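Long-range contacts in DnaB intein (Synechocystis sp., PDB 1MI8), which probably catalyses its own excision from a replicative DNA helicase precursor by protein splicing, joining the flanking protein segments: residues A3-S8 / G132-F137; L65-K70 / A149-V154. The protein carries 4 engineered substitutions. One frame throughout, in Å; residues are numbered along the deposited sequence.

Contact 1. Residues A3-S8 / G132-F137. Engineered in segment 3-8: Ala-3 (natural residue Cys).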
ATOM      1  N   ALA A   3       8.997  -8.183  12.746  1.00 33.99           N
ATOM      2  CA  ALA A   3       8.201  -9.230  13.412  1.00 29.89           C
ATOM      3  C   ALA A   3       6.923  -9.470  12.631  1.00 27.00           C
ATOM      4  O   ALA A   3       6.372  -8.554  11.998  1.00 25.68           O
ATOM      5  CB  ALA A   3       7.863  -8.851  14.897  1.00 30.02           C
ATOM      6  N   ILE A   4       6.420 -10.693  12.708  1.00 25.32           N
ATOM      7  CA  ILE A   4       5.213 -11.030  11.959  1.00 25.24           C
ATOM      8  C   ILE A   4       4.178 -11.652  12.901  1.00 28.03           C
ATOM      9  O   ILE A   4       4.534 -12.060  14.017  1.00 29.24           O
ATOM     10  CB  ILE A   4       5.575 -12.058  10.855  1.00 23.85           C
ATOM     11  CG1 ILE A   4       6.184 -13.322  11.520  1.00 17.48           C
ATOM     12  CG2 ILE A   4       6.683 -11.445   9.890  1.00 19.53           C
ATOM     13  CD1 ILE A   4       6.441 -14.478  10.555  1.00 20.82           C
ATOM     14  N   SER A   5       2.927 -11.743  12.458  1.00 25.30           N
ATOM     15  CA  SER A   5       1.887 -12.370  13.270  1.00 26.75           C
ATOM     16  C   SER A   5       2.220 -13.854  13.580  1.00 26.95           C
ATOM     17  O   SER A   5       2.808 -14.594  12.750  1.00 28.67           O
ATOM     18  CB  SER A   5       0.510 -12.281  12.551  1.00 26.84           C
ATOM     19  OG  SER A   5      -0.406 -13.319  12.919  1.00 27.74           O
ATOM     20  N   GLY A   6       1.824 -14.279  14.776  1.00 26.76           N
ATOM     21  CA  GLY A   6       2.034 -15.639  15.196  1.00 26.43           C
ATOM     22  C   GLY A   6       1.333 -16.649  14.317  1.00 26.98           C
ATOM     23  O   GLY A   6       1.694 -17.809  14.330  1.00 25.67           O
ATOM     24  N   ASP A   7       0.340 -16.191  13.547  1.00 27.99           N
ATOM     25  CA  ASP A   7      -0.429 -17.042  12.638  1.00 28.58           C
ATOM     26  C   ASP A   7       0.426 -17.476  11.450  1.00 26.78           C
ATOM     27  O   ASP A   7       0.110 -18.452  10.779  1.00 27.78           O
ATOM     28  CB  ASP A   7      -1.628 -16.276  12.054  1.00 31.23           C
ATOM     29  CG  ASP A   7      -2.512 -15.584  13.140  1.00 37.18           C
ATOM     30  OD1 ASP A   7      -3.578 -15.044  12.777  1.00 35.84           O
ATOM     31  OD2 ASP A   7      -2.147 -15.559  14.335  1.00 37.80           O
ATOM     32  N   SER A   8       1.459 -16.705  11.150  1.00 25.12           N
ATOM     33  CA  SER A   8       2.297 -16.999   9.974  1.00 22.92           C
ATOM     34  C   SER A   8       2.849 -18.441   9.981  1.00 22.40           C
ATOM     35  O   SER A   8       3.395 -18.938  10.953  1.00 23.57           O
ATOM     36  CB  SER A   8       3.460 -15.987   9.866  1.00 20.37           C
ATOM     37  OG  SER A   8       3.030 -14.619   9.974  1.00 17.75           O
ATOM     38  N   GLY A 132      -4.509  -4.488  12.726  1.00 36.94           N
ATOM     39  CA  GLY A 132      -4.773  -4.420  14.152  1.00 36.23           C
ATOM     40  C   GLY A 132      -3.553  -4.776  14.939  1.00 35.31           C
ATOM     41  O   GLY A 132      -2.510  -5.066  14.360  1.00 34.21           O
ATOM     42  N   VAL A 133      -3.645  -4.718  16.264  1.00 33.64           N
ATOM     43  CA  VAL A 133      -2.474  -5.060  17.071  1.00 32.92           C
ATOM     44  C   VAL A 133      -2.617  -6.508  17.423  1.00 32.77           C
ATOM     45  O   VAL A 133      -3.733  -7.002  17.634  1.00 29.86           O
ATOM     46  CB  VAL A 133      -2.375  -4.298  18.405  1.00 32.86           C
ATOM     47  CG1 VAL A 133      -1.218  -4.868  19.221  1.00 33.03           C
ATOM     48  CG2 VAL A 133      -2.155  -2.814  18.156  1.00 32.86           C
ATOM     49  N   GLU A 134      -1.475  -7.180  17.450  1.00 32.84           N
ATOM     50  CA  GLU A 134      -1.407  -8.594  17.799  1.00 34.04           C
ATOM     51  C   GLU A 134      -0.028  -8.876  18.330  1.00 33.24           C
ATOM     52  O   GLU A 134       0.881  -8.045  18.214  1.00 32.34           O
ATOM     53  CB  GLU A 134      -1.575  -9.534  16.604  1.00 35.56           C
ATOM     54  CG  GLU A 134      -2.480  -9.122  15.507  1.00 37.35           C
ATOM     55  CD  GLU A 134      -2.569 -10.234  14.477  1.00 38.34           C
ATOM     56  OE1 GLU A 134      -1.799 -11.231  14.592  1.00 39.04           O
ATOM     57  OE2 GLU A 134      -3.407 -10.118  13.569  1.00 37.87           O
ATOM     58  N   GLU A 135       0.085 -10.061  18.940  1.00 35.30           N
ATOM     59  CA  GLU A 135       1.348 -10.580  19.469  1.00 36.90           C
ATOM     60  C   GLU A 135       2.168 -10.827  18.210  1.00 34.94           C
ATOM     61  O   GLU A 135       1.668 -11.359  17.217  1.00 33.72           O
ATOM     62  CB  GLU A 135       1.106 -11.899  20.224  1.00 39.79           C
ATOM     63  CG  GLU A 135       1.247 -11.757  21.718  1.00 44.53           C
ATOM     64  CD  GLU A 135       0.677 -12.966  22.468  1.00 49.12           C
ATOM     65  OE1 GLU A 135       0.675 -14.094  21.897  1.00 51.26           O
ATOM     66  OE2 GLU A 135       0.240 -12.792  23.637  1.00 50.73           O
ATOM     67  N   VAL A 136       3.427 -10.452  18.253  1.00 34.83           N
ATOM     68  CA  VAL A 136       4.218 -10.574  17.054  1.00 34.33           C
ATOM     69  C   VAL A 136       5.528 -11.307  17.357  1.00 33.70           C
ATOM     70  O   VAL A 136       6.059 -11.248  18.495  1.00 32.83           O
ATOM     71  CB  VAL A 136       4.298  -9.123  16.445  1.00 36.26           C
ATOM     72  CG1 VAL A 136       5.342  -8.251  17.137  1.00 34.15           C
ATOM     73  CG2 VAL A 136       4.417  -9.187  14.956  1.00 40.95           C
ATOM     74  N   PHE A 137       5.986 -12.074  16.370  1.00 30.49           N
ATOM     75  CA  PHE A 137       7.170 -12.917  16.511  1.00 30.63           C
ATOM     76  C   PHE A 137       8.240 -12.835  15.394  1.00 30.50           C
ATOM     77  O   PHE A 137       7.967 -12.387  14.260  1.00 26.92           O
ATOM     78  CB  PHE A 137       6.751 -14.396  16.598  1.00 31.18           C
ATOM     79  CG  PHE A 137       5.687 -14.726  17.662  1.00 33.40           C
ATOM     80  CD1 PHE A 137       4.369 -14.310  17.517  1.00 32.32           C
ATOM     81  CD2 PHE A 137       6.016 -15.529  18.769  1.00 34.68           C
ATOM     82  CE1 PHE A 137       3.373 -14.672  18.431  1.00 35.76           C
ATOM     83  CE2 PHE A 137       5.016 -15.921  19.720  1.00 36.11           C
ATOM     84  CZ  PHE A 137       3.695 -15.495  19.556  1.00 36.54           C
TER
HETATM   85  O   HOH W   1      -0.166 -12.873  16.206  1.00 42.09           O

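Contact 2. Residues L65-K70 / A149-V154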
ATOM      1  N   LEU A  65      -0.312 -13.253  -6.731  1.00 22.42           N
ATOM      2  CA  LEU A  65      -0.603 -14.693  -6.673  1.00 24.32           C
ATOM      3  C   LEU A  65      -1.616 -15.018  -5.577  1.00 23.19           C
ATOM      4  O   LEU A  65      -2.243 -16.076  -5.570  1.00 24.16           O
ATOM      5  CB  LEU A  65       0.669 -15.494  -6.373  1.00 23.45           C
ATOM      6  CG  LEU A  65       1.420 -16.020  -7.564  1.00 25.25           C
ATOM      7  CD1 LEU A  65       2.636 -16.672  -7.069  1.00 24.83           C
ATOM      8  CD2 LEU A  65       0.542 -16.975  -8.397  1.00 24.57           C
ATOM      9  N   GLY A  66      -1.754 -14.107  -4.634  1.00 23.95           N
ATOM     10  CA  GLY A  66      -2.649 -14.324  -3.518  1.00 22.29           C
ATOM     11  C   GLY A  66      -1.882 -14.643  -2.232  1.00 23.17           C
ATOM     12  O   GLY A  66      -2.486 -14.874  -1.179  1.00 22.65           O
ATOM     13  N   ARG A  67      -0.552 -14.654  -2.278  1.00 22.21           N
ATOM     14  CA  ARG A  67       0.166 -14.934  -1.045  1.00 23.54           C
ATOM     15  C   ARG A  67      -0.010 -13.731  -0.152  1.00 23.15           C
ATOM     16  O   ARG A  67      -0.025 -12.590  -0.624  1.00 23.46           O
ATOM     17  CB  ARG A  67       1.622 -15.277  -1.360  1.00 23.86           C
ATOM     18  CG  ARG A  67       1.628 -16.658  -1.955  1.00 28.45           C
ATOM     19  CD  ARG A  67       2.989 -17.338  -2.179  1.00 30.55           C
ATOM     20  NE  ARG A  67       2.779 -18.189  -3.349  1.00 34.48           N
ATOM     21  CZ  ARG A  67       3.663 -18.983  -3.917  1.00 35.65           C
ATOM     22  NH1 ARG A  67       4.900 -19.089  -3.412  1.00 34.23           N
ATOM     23  NH2 ARG A  67       3.281 -19.623  -5.042  1.00 36.76           N
ATOM     24  N   THR A  68      -0.175 -13.989   1.142  1.00 21.92           N
ATOM     25  CA  THR A  68      -0.452 -12.936   2.101  1.00 22.29           C
ATOM     26  C   THR A  68       0.173 -13.216   3.450  1.00 22.39           C
ATOM     27  O   THR A  68       0.275 -14.377   3.881  1.00 21.15           O
ATOM     28  CB  THR A  68      -1.967 -12.841   2.369  1.00 26.29           C
ATOM     29  OG1 THR A  68      -2.677 -12.814   1.106  1.00 30.52           O
ATOM     30  CG2 THR A  68      -2.281 -11.586   3.116  1.00 26.30           C
ATOM     31  N   ILE A  69       0.487 -12.138   4.152  1.00 19.24           N
ATOM     32  CA  ILE A  69       1.081 -12.258   5.456  1.00 19.20           C
ATOM     33  C   ILE A  69       0.804 -10.994   6.255  1.00 19.98           C
ATOM     34  O   ILE A  69       0.585  -9.920   5.709  1.00 19.56           O
ATOM     35  CB  ILE A  69       2.633 -12.537   5.349  1.00 18.38           C
ATOM     36  CG1 ILE A  69       3.138 -13.039   6.694  1.00 16.57           C
ATOM     37  CG2 ILE A  69       3.451 -11.220   4.960  1.00 16.49           C
ATOM     38  CD1 ILE A  69       4.654 -13.456   6.647  1.00 18.92           C
ATOM     39  N   LYS A  70       0.748 -11.141   7.566  1.00 21.21           N
ATOM     40  CA  LYS A  70       0.508 -10.025   8.434  1.00 21.77           C
ATOM     41  C   LYS A  70       1.846  -9.734   9.089  1.00 23.10           C
ATOM     42  O   LYS A  70       2.475 -10.654   9.631  1.00 22.22           O
ATOM     43  CB  LYS A  70      -0.514 -10.399   9.476  1.00 21.84           C
ATOM     44  CG  LYS A  70      -1.948 -10.334   8.980  1.00 25.04           C
ATOM     45  CD  LYS A  70      -2.908 -10.656  10.160  1.00 27.63           C
ATOM     46  CE  LYS A  70      -2.799 -12.144  10.626  1.00 29.14           C
ATOM     47  NZ  LYS A  70      -3.586 -12.277  11.938  1.00 32.26           N
ATOM     48  N   ALA A 149       7.843 -17.581   5.135  1.00 20.98           N
ATOM     49  CA  ALA A 149       6.664 -17.641   5.934  1.00 19.50           C
ATOM     50  C   ALA A 149       5.504 -17.283   5.029  1.00 19.32           C
ATOM     51  O   ALA A 149       5.550 -16.295   4.258  1.00 16.40           O
ATOM     52  CB  ALA A 149       6.794 -16.691   7.137  1.00 19.14           C
ATOM     53  N   ASN A 150       4.445 -18.091   5.128  1.00 19.42           N
ATOM     54  CA  ASN A 150       3.280 -17.918   4.309  1.00 18.43           C
ATOM     55  C   ASN A 150       3.767 -17.842   2.892  1.00 20.26           C
ATOM     56  O   ASN A 150       3.292 -17.060   2.110  1.00 18.42           O
ATOM     57  CB  ASN A 150       2.470 -16.673   4.707  1.00 19.17           C
ATOM     58  CG  ASN A 150       1.598 -16.946   5.971  1.00 22.13           C
ATOM     59  OD1 ASN A 150       1.749 -17.995   6.630  1.00 22.47           O
ATOM     60  ND2 ASN A 150       0.719 -16.025   6.302  1.00 16.78           N
ATOM     61  N   ASP A 151       4.773 -18.661   2.592  1.00 21.18           N
ATOM     62  CA  ASP A 151       5.265 -18.769   1.207  1.00 21.16           C
ATOM     63  C   ASP A 151       5.795 -17.471   0.628  1.00 19.56           C
ATOM     64  O   ASP A 151       5.776 -17.281  -0.589  1.00 18.55           O
ATOM     65  CB  ASP A 151       4.143 -19.278   0.313  1.00 24.48           C
ATOM     66  CG  ASP A 151       3.780 -20.716   0.600  1.00 30.67           C
ATOM     67  OD1 ASP A 151       4.714 -21.554   0.718  1.00 31.44           O
ATOM     68  OD2 ASP A 151       2.556 -21.017   0.697  1.00 33.51           O
ATOM     69  N   ILE A 152       6.349 -16.638   1.489  1.00 18.55           N
ATOM     70  CA  ILE A 152       6.916 -15.363   1.080  1.00 18.68           C
ATOM     71  C   ILE A 152       8.252 -15.294   1.770  1.00 19.45           C
ATOM     72  O   ILE A 152       8.411 -15.778   2.909  1.00 19.69           O
ATOM     73  CB  ILE A 152       6.054 -14.193   1.604  1.00 20.35           C
ATOM     74  CG1 ILE A 152       4.636 -14.292   1.005  1.00 19.94           C
ATOM     75  CG2 ILE A 152       6.667 -12.841   1.270  1.00 19.60           C
ATOM     76  CD1 ILE A 152       3.705 -13.238   1.615  1.00 21.64           C
ATOM     77  N   ILE A 153       9.216 -14.704   1.092  1.00 18.96           N
ATOM     78  CA  ILE A 153      10.561 -14.537   1.689  1.00 20.87           C
ATOM     79  C   ILE A 153      10.529 -13.360   2.664  1.00 19.63           C
ATOM     80  O   ILE A 153      10.148 -12.248   2.283  1.00 16.19           O
ATOM     81  CB  ILE A 153      11.614 -14.185   0.646  1.00 20.71           C
ATOM     82  CG1 ILE A 153      11.782 -15.349  -0.361  1.00 23.86           C
ATOM     83  CG2 ILE A 153      12.953 -13.956   1.347  1.00 20.69           C
ATOM     84  CD1 ILE A 153      12.405 -16.540   0.276  1.00 25.06           C
ATOM     85  N   VAL A 154      10.925 -13.584   3.914  1.00 20.06           N
ATOM     86  CA  VAL A 154      10.946 -12.462   4.857  1.00 19.76           C
ATOM     87  C   VAL A 154      12.283 -12.429   5.651  1.00 22.26           C
ATOM     88  O   VAL A 154      12.897 -13.463   5.890  1.00 18.30           O
ATOM     89  CB  VAL A 154       9.751 -12.544   5.845  1.00 22.93           C
ATOM     90  CG1 VAL A 154       8.430 -12.651   5.039  1.00 21.84           C
ATOM     91  CG2 VAL A 154       9.919 -13.749   6.818  1.00 20.54           C
TER
HETATM   92  O   HOH W   2       0.300 -16.767   1.728  1.00 28.85           O

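Contact 1. Residues A3-S8 / G132-F137
Ser-5 holds OG anti to its backbone N (chi1 154°), and Glu-134 holds CG anti to its carbonyl carbon and runs on extended. These two settings bring the Ser-5 hydroxyl to the Glu-134 carboxylate. The contact belongs to the all-beta HINT fold of inteins. Here a short N-terminal strand around Ile-4 pairs antiparallel with the long strand that carries residues 132-137. Ile-4 and Phe-137 are a hydrogen-bonded pair. Ile-4 N donates to Phe-137 O at 2.8 Å, and Phe-137 N donates to Ile-4 O in a nearly straight bond of 2.8 Å. A type I turn runs from Ser-5 to Ser-8. Ser-5 OG accepts from Asp-7 N at 3.0 Å, which makes an ST turn. Ser-5 OG also donates to Glu-134 OE1 at 3.0 Å, on the syn side and 18° out of the carboxylate plane. Being both donor and acceptor, the hydroxyl is fixed in rotation. Water 1 adds a second link: it accepts from Gly-6 N and donates to Glu-134 OE1 and Glu-135 O. Asp-7 OD2 lies 4.3 Å from Glu-134 OE1, a closeness of like charges that Lys-70, salt-bridged to both residues, probably offsets. Ala-3 is engineered and replaces a natural cysteine, probably at the N-terminal splice junction. Ala-3 CB sits tightly against both Val-136 methyls, 3.4 Å from Val-136 CG1. The side chains of Ile-4 and Phe-137 lie on one face of the sheet. Gly-6 meets the Phe-137 ring obliquely, and a CB at this position would run into CE1. The Gly-6 CA atom is 3.6 Å from Phe-137 CD1.

Contact 2. Residues L65-K70 / A149-V154
Asn-150 ND2 donates to Thr-68 O at 3.0 Å. The bond lies in the carbonyl plane, on a lone pair, though Thr-68 O is tilted from the amide plane of Asn-150. Beside it, Ile-69 has CG1 anti to its backbone N (chi1 -164°), which, with the chain extended beyond CG1, sends Ile-69 CD1 to Ala-149 CB at 3.9 Å and to Val-154 CG1 at 4.2 Å. The other branch, Ile-69 CG2, meets Ile-152 CD1 at 3.9 Å. Arg-67 crosses Asp-151 at about a right angle. Arg-67 CD packs 3.4 Å from Asp-151 CB, and Arg-67 NH1 makes a weak, straight bond of 3.5 Å to Asp-151 O, which lies at the guanidinium edge. An alanine in place of Arg-67 would probably leave a gap beside Asp-151 CB and deprive Asp-151 O of this weak donor. Residues 149-152 form the type I' turn of a beta hairpin, whose tip thus packs against the start of strand 68-71. Water 2 bridges the two backbones, accepting from Thr-68 N and donating to Asn-150 O. Further out, Asn-150 OD1 accepts from Leu-9 N, which helps set the amide with ND2 toward Thr-68. Asp-151 OD1 forms a salt bridge with Arg-18. Phe-77 packs on Ile-69, Ile-152 and Val-154, and Arg-67 NH1 also reaches Pro-98 O in a weak bond.

How the contacts relate
The centres of contact 1 and contact 2 are about 13 Å apart, and both reach the same antiparallel sheet. Lys-70, at the end of segment 65-70, ties them together. Lys-70 NZ forms salt bridges to Glu-134 OE2 at 2.7 Å and to Asp-7 OD1 at 2.9 Å, reaching both segments of contact 1. Two packing contacts add to this. Ile-4 CB lies 3.6 Å from Lys-70 O, and Ser-8 CA lies 3.5 Å from Asn-150 OD1. Along the chain the segments of the two contacts alternate. Contact 1 thus probably lies at the N-terminal splice junction, and contact 2 involves a hairpin close in sequence to the C-terminal end, where, in the splicing-active intein, asparagine cyclization probably takes place.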